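Local coordinates for protein putative transcriptional regulator (Clostridium difficile, PDB 3QI7) that is of unknown function but has a periplasmic-binding-protein-like fold, and may act as a lipoprotein or in transcriptional regulation, at residues E234-L245 against I260-G268; V32-N43 against K54-V62. All coordinates share one frame; numbering follows the deposited sequence. Where two conformers were deposited one is given.

Contact 1 of 2, residues E234-L245 against I260-G268; sequences EYMDEVILTKAL and IQTYPSVMG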
loop_
_atom_site.group_PDB
_atom_site.type_symbol
_atom_site.label_atom_id
_atom_site.label_comp_id
_atom_site.label_asym_id
_atom_site.label_seq_id
_atom_site.Cartn_x
_atom_site.Cartn_y
_atom_site.Cartn_z
ATOM N N GLU A 234 -3.433 5.194 11.844
ATOM C CA GLU A 234 -2.137 5.007 12.457
ATOM C C GLU A 234 -2.195 5.381 13.930
ATOM O O GLU A 234 -1.453 4.826 14.743
ATOM C CB GLU A 234 -1.088 5.869 11.760
ATOM C CG GLU A 234 -0.789 5.470 10.335
ATOM C CD GLU A 234 0.208 6.415 9.657
ATOM O OE1 GLU A 234 0.515 7.492 10.228
ATOM O OE2 GLU A 234 0.700 6.058 8.566
ATOM N N TYR A 235 -3.050 6.341 14.269
ATOM C CA TYR A 235 -3.174 6.777 15.670
ATOM C C TYR A 235 -3.741 5.610 16.507
ATOM O O TYR A 235 -3.211 5.285 17.571
ATOM C CB TYR A 235 -4.042 8.037 15.801
ATOM C CG TYR A 235 -4.063 8.582 17.220
ATOM C CD1 TYR A 235 -3.048 9.417 17.679
ATOM C CD2 TYR A 235 -5.055 8.215 18.108
ATOM C CE1 TYR A 235 -3.036 9.893 18.998
ATOM C CE2 TYR A 235 -5.048 8.682 19.424
ATOM C CZ TYR A 235 -4.034 9.519 19.859
ATOM O OH TYR A 235 -4.042 9.976 21.159
HETATM N N MSE A 236 -4.777 4.949 15.990
HETATM C CA MSE A 236 -5.317 3.737 16.628
HETATM C C MSE A 236 -4.280 2.632 16.676
HETATM O O MSE A 236 -4.185 1.939 17.713
HETATM C CB MSE A 236 -6.581 3.208 15.907
HETATM C CG MSE A 236 -7.728 4.138 15.981
HETATM SE SE MSE A 236 -9.341 3.204 15.571
HETATM C CE MSE A 236 -10.492 4.733 15.280
ATOM N N ASP A 237 -3.509 2.464 15.580
ATOM C CA ASP A 237 -2.501 1.413 15.504
ATOM C C ASP A 237 -1.498 1.577 16.651
ATOM O O ASP A 237 -1.086 0.599 17.288
ATOM C CB ASP A 237 -1.701 1.452 14.197
ATOM C CG ASP A 237 -2.509 1.005 12.985
ATOM O OD1 ASP A 237 -3.446 0.178 13.146
ATOM O OD2 ASP A 237 -2.174 1.505 11.895
ATOM N N GLU A 238 -1.112 2.811 16.895
ATOM C CA GLU A 238 -0.153 3.105 17.957
ATOM C C GLU A 238 -0.652 2.685 19.355
ATOM O O GLU A 238 0.067 2.011 20.126
ATOM C CB GLU A 238 0.206 4.607 17.940
ATOM C CG GLU A 238 1.468 4.915 18.811
ATOM C CD GLU A 238 1.905 6.397 18.806
ATOM O OE1 GLU A 238 1.037 7.303 18.947
ATOM O OE2 GLU A 238 3.130 6.659 18.672
ATOM N N VAL A 239 -1.875 3.103 19.676
ATOM C CA VAL A 239 -2.529 2.758 20.953
ATOM C C VAL A 239 -2.677 1.232 21.061
ATOM O O VAL A 239 -2.348 0.645 22.099
ATOM C CB VAL A 239 -3.928 3.416 21.079
ATOM C CG1 VAL A 239 -4.691 2.845 22.274
ATOM C CG2 VAL A 239 -3.808 4.963 21.120
ATOM N N ILE A 240 -3.119 0.591 19.970
ATOM C CA ILE A 240 -3.358 -0.866 19.940
ATOM C C ILE A 240 -2.091 -1.724 20.088
ATOM O O ILE A 240 -2.101 -2.725 20.811
ATOM C CB ILE A 240 -4.117 -1.274 18.646
ATOM C CG1 ILE A 240 -5.542 -0.752 18.723
ATOM C CG2 ILE A 240 -4.146 -2.808 18.424
ATOM C CD1 ILE A 240 -6.254 -0.682 17.396
ATOM N N LEU A 241 -1.048 -1.363 19.355
ATOM C CA LEU A 241 0.232 -2.068 19.430
ATOM C C LEU A 241 0.896 -1.866 20.804
ATOM O O LEU A 241 1.425 -2.804 21.384
ATOM C CB LEU A 241 1.139 -1.597 18.310
ATOM C CG LEU A 241 0.830 -2.178 16.921
ATOM C CD1 LEU A 241 1.659 -1.478 15.848
ATOM C CD2 LEU A 241 1.027 -3.710 16.879
ATOM N N THR A 242 0.878 -0.637 21.302
ATOM C CA THR A 242 1.391 -0.346 22.636
ATOM C C THR A 242 0.710 -1.198 23.706
ATOM O O THR A 242 1.382 -1.822 24.519
ATOM C CB THR A 242 1.239 1.145 22.950
ATOM O OG1 THR A 242 1.918 1.899 21.934
ATOM C CG2 THR A 242 1.821 1.502 24.344
ATOM N N LYS A 243 -0.617 -1.248 23.699
ATOM C CA LYS A 243 -1.358 -2.063 24.677
ATOM C C LYS A 243 -1.118 -3.583 24.497
ATOM O O LYS A 243 -1.121 -4.335 25.494
ATOM C CB LYS A 243 -2.854 -1.708 24.651
ATOM C CG LYS A 243 -3.689 -2.270 25.770
ATOM C CD LYS A 243 -3.356 -1.613 27.085
ATOM C CE LYS A 243 -4.556 -1.429 27.956
ATOM N NZ LYS A 243 -4.096 -0.951 29.292
ATOM N N ALA A 244 -0.918 -4.020 23.255
ATOM C CA ALA A 244 -0.606 -5.427 22.940
ATOM C C ALA A 244 0.647 -5.916 23.663
ATOM O O ALA A 244 0.721 -7.081 24.053
ATOM C CB ALA A 244 -0.407 -5.625 21.429
ATOM N N LEU A 245 1.634 -5.029 23.831
ATOM C CA LEU A 245 2.865 -5.385 24.553
ATOM C C LEU A 245 2.576 -5.736 26.020
ATOM O O LEU A 245 3.241 -6.589 26.605
ATOM C CB LEU A 245 3.929 -4.266 24.445
ATOM C CG LEU A 245 4.479 -4.018 23.025
ATOM C CD1 LEU A 245 5.650 -3.035 23.046
ATOM C CD2 LEU A 245 4.906 -5.312 22.278
ATOM N N ILE A 260 7.665 0.774 8.672
ATOM C CA ILE A 260 8.226 2.088 8.979
ATOM C C ILE A 260 7.255 3.007 9.749
ATOM O O ILE A 260 7.695 3.848 10.542
ATOM C CB ILE A 260 8.778 2.758 7.701
ATOM C CG1 ILE A 260 9.546 4.047 8.037
ATOM C CG2 ILE A 260 7.660 3.018 6.674
ATOM C CD1 ILE A 260 10.714 3.858 9.010
ATOM N N GLN A 261 5.948 2.820 9.582
ATOM C CA GLN A 261 4.964 3.637 10.318
ATOM C C GLN A 261 4.592 2.981 11.624
ATOM O O GLN A 261 4.231 1.792 11.653
ATOM C CB GLN A 261 3.677 3.821 9.496
ATOM C CG GLN A 261 3.856 4.565 8.231
ATOM C CD GLN A 261 4.426 5.954 8.468
ATOM O OE1 GLN A 261 5.569 6.231 8.102
ATOM N NE2 GLN A 261 3.642 6.819 9.121
ATOM N N THR A 262 4.690 3.746 12.709
ATOM C CA THR A 262 4.194 3.315 14.023
ATOM C C THR A 262 5.056 2.245 14.716
ATOM O O THR A 262 5.379 2.384 15.892
ATOM C CB THR A 262 2.708 2.797 13.977
ATOM O OG1 THR A 262 1.859 3.739 13.276
ATOM C CG2 THR A 262 2.206 2.577 15.410
ATOM N N TYR A 263 5.403 1.174 14.021
ATOM C CA TYR A 263 6.208 0.087 14.645
ATOM C C TYR A 263 7.476 0.571 15.342
ATOM O O TYR A 263 7.723 0.226 16.518
ATOM C CB TYR A 263 6.509 -1.062 13.659
ATOM C CG TYR A 263 5.540 -2.238 13.857
ATOM C CD1 TYR A 263 5.613 -3.022 15.008
ATOM C CD2 TYR A 263 4.539 -2.533 12.925
ATOM C CE1 TYR A 263 4.730 -4.075 15.233
ATOM C CE2 TYR A 263 3.654 -3.607 13.135
ATOM C CZ TYR A 263 3.747 -4.375 14.293
ATOM O OH TYR A 263 2.913 -5.455 14.581
ATOM N N PRO A 264 8.263 1.415 14.664
ATOM C CA PRO A 264 9.531 1.813 15.277
ATOM C C PRO A 264 9.391 2.563 16.598
ATOM O O PRO A 264 10.138 2.291 17.540
ATOM C CB PRO A 264 10.172 2.688 14.202
ATOM C CG PRO A 264 9.601 2.152 12.933
ATOM C CD PRO A 264 8.173 1.883 13.266
ATOM N N SER A 265 8.439 3.472 16.690
ATOM C CA SER A 265 8.181 4.143 17.965
ATOM C C SER A 265 7.646 3.158 19.029
ATOM O O SER A 265 8.019 3.220 20.194
ATOM C CB SER A 265 7.199 5.297 17.744
ATOM O OG SER A 265 6.320 5.417 18.833
ATOM N N VAL A 266 6.773 2.237 18.630
ATOM C CA VAL A 266 6.162 1.304 19.605
ATOM C C VAL A 266 7.202 0.330 20.175
ATOM O O VAL A 266 7.248 0.106 21.391
ATOM C CB VAL A 266 4.950 0.577 18.967
ATOM C CG1 VAL A 266 4.476 -0.623 19.816
ATOM C CG2 VAL A 266 3.821 1.601 18.787
HETATM N N MSE A 267 8.071 -0.172 19.312
HETATM C CA MSE A 267 9.075 -1.164 19.711
HETATM C C MSE A 267 10.351 -0.542 20.272
HETATM O O MSE A 267 11.212 -1.260 20.756
HETATM C CB MSE A 267 9.431 -2.084 18.560
HETATM C CG MSE A 267 8.242 -2.748 17.888
HETATM SE SE MSE A 267 7.065 -3.798 19.047
HETATM C CE MSE A 267 8.011 -5.511 18.865
ATOM N N GLY A 268 10.474 0.780 20.202
ATOM C CA GLY A 268 11.676 1.471 20.684
ATOM C C GLY A 268 12.842 1.351 19.716
ATOM O O GLY A 268 13.963 1.129 20.127
HETATM O O HOH W 1 1.806 6.020 14.441
HETATM O O HOH W 2 0.491 2.189 11.558
#

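Contact 2 of 2, residues V32-N43 against K54-V62; sequences VEEMAKEYEEEN and KVKQTIKHV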
loop_
_atom_site.group_PDB
_atom_site.type_symbol
_atom_site.label_atom_id
_atom_site.label_comp_id
_atom_site.label_asym_id
_atom_site.label_seq_id
_atom_site.Cartn_x
_atom_site.Cartn_y
_atom_site.Cartn_z
ATOM N N VAL A 32 10.542 6.164 -4.972
ATOM C CA VAL A 32 10.868 6.622 -6.327
ATOM C C VAL A 32 12.307 7.153 -6.409
ATOM O O VAL A 32 13.064 6.837 -7.345
ATOM C CB VAL A 32 9.848 7.695 -6.801
ATOM C CG1 VAL A 32 10.246 8.281 -8.111
ATOM C CG2 VAL A 32 8.425 7.075 -6.922
ATOM N N GLU A 33 12.721 7.922 -5.407
ATOM C CA GLU A 33 14.080 8.460 -5.396
ATOM C C GLU A 33 15.108 7.352 -5.311
ATOM O O GLU A 33 16.165 7.433 -5.967
ATOM C CB GLU A 33 14.290 9.471 -4.245
ATOM C CG GLU A 33 13.647 10.826 -4.525
ATOM C CD GLU A 33 14.163 11.474 -5.819
ATOM O OE1 GLU A 33 15.400 11.666 -5.938
ATOM O OE2 GLU A 33 13.336 11.762 -6.728
ATOM N N GLU A 34 14.803 6.333 -4.495
ATOM C CA GLU A 34 15.642 5.175 -4.344
ATOM C C GLU A 34 15.773 4.425 -5.655
ATOM O O GLU A 34 16.871 4.045 -6.065
ATOM C CB GLU A 34 15.096 4.252 -3.252
ATOM C CG GLU A 34 15.968 3.071 -2.967
ATOM C CD GLU A 34 15.605 2.395 -1.653
ATOM O OE1 GLU A 34 15.976 2.942 -0.588
ATOM O OE2 GLU A 34 14.964 1.317 -1.693
HETATM N N MSE A 35 14.662 4.241 -6.350
HETATM C CA MSE A 35 14.704 3.528 -7.621
HETATM C C MSE A 35 15.470 4.317 -8.686
HETATM O O MSE A 35 16.175 3.740 -9.505
HETATM C CB MSE A 35 13.296 3.236 -8.104
HETATM C CG MSE A 35 12.448 2.380 -7.141
HETATM SE SE MSE A 35 12.662 0.493 -7.540
HETATM C CE MSE A 35 11.751 0.399 -9.233
ATOM N N ALA A 36 15.322 5.635 -8.667
ATOM C CA ALA A 36 16.104 6.524 -9.514
ATOM C C ALA A 36 17.608 6.306 -9.359
ATOM O O ALA A 36 18.333 6.245 -10.360
ATOM C CB ALA A 36 15.764 7.990 -9.218
ATOM N N LYS A 37 18.062 6.231 -8.110
ATOM C CA LYS A 37 19.472 6.011 -7.807
ATOM C C LYS A 37 19.915 4.618 -8.276
ATOM O O LYS A 37 20.970 4.468 -8.868
ATOM C CB LYS A 37 19.742 6.234 -6.320
ATOM C CG LYS A 37 21.206 6.266 -5.936
ATOM N N GLU A 38 19.093 3.613 -8.052
ATOM C CA GLU A 38 19.360 2.239 -8.512
ATOM C C GLU A 38 19.606 2.217 -10.017
ATOM O O GLU A 38 20.553 1.614 -10.500
ATOM C CB GLU A 38 18.164 1.333 -8.134
ATOM C CG GLU A 38 18.209 -0.139 -8.578
ATOM C CD GLU A 38 17.059 -0.970 -7.966
ATOM O OE1 GLU A 38 16.944 -1.007 -6.723
ATOM O OE2 GLU A 38 16.260 -1.576 -8.721
ATOM N N TYR A 39 18.719 2.878 -10.761
ATOM C CA TYR A 39 18.833 2.905 -12.214
ATOM C C TYR A 39 20.097 3.688 -12.621
ATOM O O TYR A 39 20.755 3.326 -13.591
ATOM C CB TYR A 39 17.580 3.513 -12.877
ATOM C CG TYR A 39 16.398 2.565 -13.012
ATOM C CD1 TYR A 39 16.338 1.355 -12.304
ATOM C CD2 TYR A 39 15.318 2.889 -13.835
ATOM C CE1 TYR A 39 15.250 0.492 -12.436
ATOM C CE2 TYR A 39 14.228 2.031 -13.969
ATOM C CZ TYR A 39 14.198 0.838 -13.271
ATOM O OH TYR A 39 13.131 -0.020 -13.409
ATOM N N GLU A 40 20.429 4.749 -11.892
ATOM C CA GLU A 40 21.667 5.495 -12.197
ATOM C C GLU A 40 22.873 4.567 -12.105
ATOM O O GLU A 40 23.730 4.577 -12.982
ATOM C CB GLU A 40 21.855 6.713 -11.297
ATOM C CG GLU A 40 20.971 7.896 -11.642
ATOM C CD GLU A 40 20.905 8.934 -10.514
ATOM O OE1 GLU A 40 21.291 8.618 -9.366
ATOM O OE2 GLU A 40 20.462 10.068 -10.789
ATOM N N GLU A 41 22.924 3.761 -11.060
ATOM C CA GLU A 41 24.015 2.796 -10.871
ATOM C C GLU A 41 24.077 1.730 -11.974
ATOM O O GLU A 41 25.153 1.417 -12.477
ATOM C CB GLU A 41 23.886 2.125 -9.512
ATOM C CG GLU A 41 24.147 3.093 -8.361
ATOM C CD GLU A 41 25.556 3.674 -8.436
ATOM O OE1 GLU A 41 26.514 2.885 -8.317
ATOM O OE2 GLU A 41 25.710 4.899 -8.646
ATOM N N GLU A 42 22.928 1.169 -12.324
ATOM C CA GLU A 42 22.826 0.223 -13.438
ATOM C C GLU A 42 23.393 0.834 -14.709
ATOM O O GLU A 42 24.080 0.159 -15.482
ATOM C CB GLU A 42 21.365 -0.173 -13.702
ATOM C CG GLU A 42 20.883 -1.427 -12.971
ATOM C CD GLU A 42 19.380 -1.716 -13.199
ATOM O OE1 GLU A 42 18.884 -1.566 -14.343
ATOM O OE2 GLU A 42 18.693 -2.100 -12.229
ATOM N N ASN A 43 23.091 2.109 -14.935
ATOM C CA ASN A 43 23.512 2.771 -16.153
ATOM C C ASN A 43 25.038 3.002 -16.238
ATOM O O ASN A 43 25.537 3.392 -17.294
ATOM C CB ASN A 43 22.784 4.109 -16.325
ATOM C CG ASN A 43 21.310 3.954 -16.700
ATOM O OD1 ASN A 43 20.883 2.961 -17.307
ATOM N ND2 ASN A 43 20.534 4.976 -16.375
ATOM N N LYS A 54 23.865 -2.721 -22.850
ATOM C CA LYS A 54 22.622 -2.503 -22.129
ATOM C C LYS A 54 21.912 -1.273 -22.673
ATOM O O LYS A 54 22.550 -0.261 -22.986
ATOM C CB LYS A 54 22.926 -2.276 -20.642
ATOM C CG LYS A 54 23.166 -3.542 -19.820
ATOM C CD LYS A 54 24.085 -3.245 -18.608
ATOM C CE LYS A 54 23.597 -3.837 -17.285
ATOM N NZ LYS A 54 23.097 -2.786 -16.317
ATOM N N VAL A 55 20.590 -1.366 -22.780
ATOM C CA VAL A 55 19.760 -0.194 -23.007
ATOM C C VAL A 55 19.762 0.596 -21.689
ATOM O O VAL A 55 19.854 0.001 -20.621
ATOM C CB VAL A 55 18.326 -0.597 -23.372
ATOM C CG1 VAL A 55 17.490 0.639 -23.651
ATOM C CG2 VAL A 55 18.316 -1.559 -24.586
ATOM N N LYS A 56 19.678 1.918 -21.763
ATOM C CA LYS A 56 19.701 2.748 -20.552
ATOM C C LYS A 56 18.314 3.258 -20.197
ATOM O O LYS A 56 17.540 3.679 -21.071
ATOM C CB LYS A 56 20.673 3.927 -20.705
ATOM C CG LYS A 56 22.165 3.539 -20.572
ATOM C CD LYS A 56 23.090 4.691 -20.962
ATOM C CE LYS A 56 24.507 4.194 -21.291
ATOM N NZ LYS A 56 25.207 3.574 -20.120
ATOM N N GLN A 57 18.001 3.210 -18.905
ATOM C CA GLN A 57 16.732 3.719 -18.412
ATOM C C GLN A 57 16.986 4.618 -17.209
ATOM O O GLN A 57 17.845 4.317 -16.374
ATOM C CB GLN A 57 15.779 2.574 -17.997
ATOM C CG GLN A 57 16.271 1.146 -18.273
ATOM C CD GLN A 57 17.016 0.514 -17.110
ATOM O OE1 GLN A 57 16.884 -0.682 -16.871
ATOM N NE2 GLN A 57 17.809 1.302 -16.391
ATOM N N THR A 58 16.240 5.712 -17.129
ATOM C CA THR A 58 16.266 6.600 -15.956
ATOM C C THR A 58 14.833 6.905 -15.522
ATOM O O THR A 58 13.885 6.780 -16.295
ATOM C CB THR A 58 17.001 7.985 -16.219
ATOM O OG1 THR A 58 16.434 8.618 -17.362
ATOM C CG2 THR A 58 18.524 7.841 -16.402
ATOM N N ILE A 59 14.693 7.317 -14.282
ATOM C CA ILE A 59 13.408 7.700 -13.759
ATOM C C ILE A 59 13.328 9.219 -13.760
ATOM O O ILE A 59 14.275 9.894 -13.337
ATOM C CB ILE A 59 13.212 7.148 -12.334
ATOM C CG1 ILE A 59 12.923 5.639 -12.419
ATOM C CG2 ILE A 59 12.067 7.873 -11.636
ATOM C CD1 ILE A 59 13.135 4.883 -11.116
ATOM N N LYS A 60 12.228 9.748 -14.290
ATOM C CA LYS A 60 11.936 11.160 -14.149
ATOM C C LYS A 60 10.866 11.350 -13.091
ATOM O O LYS A 60 9.665 11.099 -13.343
ATOM C CB LYS A 60 11.459 11.770 -15.480
ATOM C CG LYS A 60 11.209 13.290 -15.435
ATOM C CD LYS A 60 11.055 13.852 -16.849
ATOM C CE LYS A 60 11.281 15.377 -16.915
ATOM N NZ LYS A 60 10.005 16.064 -16.666
ATOM N N HIS A 61 11.293 11.812 -11.923
ATOM C CA HIS A 61 10.370 12.037 -10.822
ATOM C C HIS A 61 9.619 13.374 -10.944
ATOM O O HIS A 61 10.197 14.452 -10.810
ATOM C CB HIS A 61 11.114 11.956 -9.487
ATOM C CG HIS A 61 10.215 11.875 -8.294
ATOM N ND1 HIS A 61 10.698 11.848 -7.003
ATOM C CD2 HIS A 61 8.866 11.819 -8.188
ATOM C CE1 HIS A 61 9.689 11.763 -6.155
ATOM N NE2 HIS A 61 8.564 11.761 -6.847
ATOM N N VAL A 62 8.315 13.284 -11.152
ATOM C CA VAL A 62 7.444 14.445 -11.291
ATOM C C VAL A 62 6.665 14.636 -9.994
ATOM O O VAL A 62 5.995 13.694 -9.518
ATOM C CB VAL A 62 6.438 14.224 -12.434
ATOM C CG1 VAL A 62 5.479 15.434 -12.579
ATOM C CG2 VAL A 62 7.155 13.933 -13.753
HETATM O O HOH W 3 17.259 7.266 -12.811
#

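Contact 1 of 2, residues E234-L245 against I260-G268
Leu-241 meets the ring of Tyr-263 at about a right angle, its CD1 methyl set almost over the ring centre, 3.9 Å from the centroid, a true CH-pi contact. The other methyl reaches on to the phenol end, with Leu-241 CD2 3.4 Å from Tyr-263 OH. One turn further along the short helix, Val-266 acts as a knob in a hole made by Glu-238, Leu-241, Thr-242 and Leu-245. Its two branches divide the work: CG1, anti to the backbone N (chi1 167°), packs 3.8 Å from Leu-241 CB, while CG2 lies against Thr-242 OG1. Thr-242 OG1 is turned back on its own helix and donates to Glu-238 O at 2.6 Å. The same carbonyl also takes the helical N-H of Thr-242, and the two donors arrive from opposite faces of its plane. At the N-terminal end of 234-245 the chemistry turns polar. Gln-261 NE2 gives a hydrogen bond to Glu-234 OE2 at 3.1 Å, coming from above the carboxylate plane with an N-H...O angle of 142°. Thr-262 splits its side chain between the two regimes: CG2 presses on Glu-238 CA at 3.5 Å, whereas OG1 holds two waters, one of them donating to Asp-237 OD2, a carboxylate oxygen that Ser-255 also bonds. Tyr-263 also touches Ile-286 of helix 279-292. With axes 9.7 Å apart and crossing at -32°, a single knob-into-hole, Val-266, seats the short helix 263-267 along helix 234-247, which follows the last strand of the three-stranded parallel sheet.

Contact 2 of 2, residues V32-N43 against K54-V62
His-61 ND1 donates to Glu-33 OE2 at 2.7 Å, a nearly straight bond with an N-H...O angle of 164°. The oxygen lies in the imidazole plane and accepts through its anti lone pair, and the carboxylate is nearly coplanar with the ring. Glu-33 bends at chi2 (-58°) to bring its carboxylate back to the ring edge, while Val-32 CG1 sits over the ring centre in a CH-pi contact, 3.7 Å from the centroid. Held at edge and face, the imidazole has its rotation further fixed by NE2, bonded to Thr-19. Ile-59 fills the middle: its CD1 touches Met-35 CB and lies over one face of the Tyr-39 ring, offset toward the rim, and its CG2 meets Val-32 CG1. The opposite face of Tyr-39 carries the amide of Gln-57, whose NE2 stands 3.9 Å from Tyr-39 CG, buried and with no hydrogen-bonding partner; its OE1 goes to Lys-323, and the Tyr-39 hydroxyl to Thr-319. At the C-terminal end of segment 32-43, Asn-43 ND2 donates to Gln-57 O at 2.8 Å from well above the carbonyl plane, and its OD1 takes a weak bond from Gln-57 N, so a single amide straddles the backbone of one strand residue. A water bridges Ala-36 O and Ile-59 N, and Lys-56 NZ makes a weak bond to Asn-43 O. Helix and strand run roughly antiparallel, at 154°. Strand 57-63 pairs in parallel with 13-19, so helix 26-42 is the connection of a beta-alpha-beta crossover, as in the Rossmann-like lobes of periplasmic binding proteins.

Overall arrangement
The two contacts lie in different parts of the fold, their centres about 34 Å apart, and share no helix or strand. Contact 2 comes first in the chain and lays a helix on a strand of the large mixed sheet; contact 1 sets a short helix on a longer one beside the three-stranded parallel sheet. Both are only partly buried; contact 2 is polar at both ends, contact 1 mainly at the N-terminal end of 234-245. Their chemistry still differs: 234-245 against 260-268 relies on aliphatic and CH-pi packing, with waters and a carboxylate-amide bond, whereas 32-43 against 54-62 buries more surface, 730 against 521 Å², and side-chain groups also bond the backbone at its lysine-rich end.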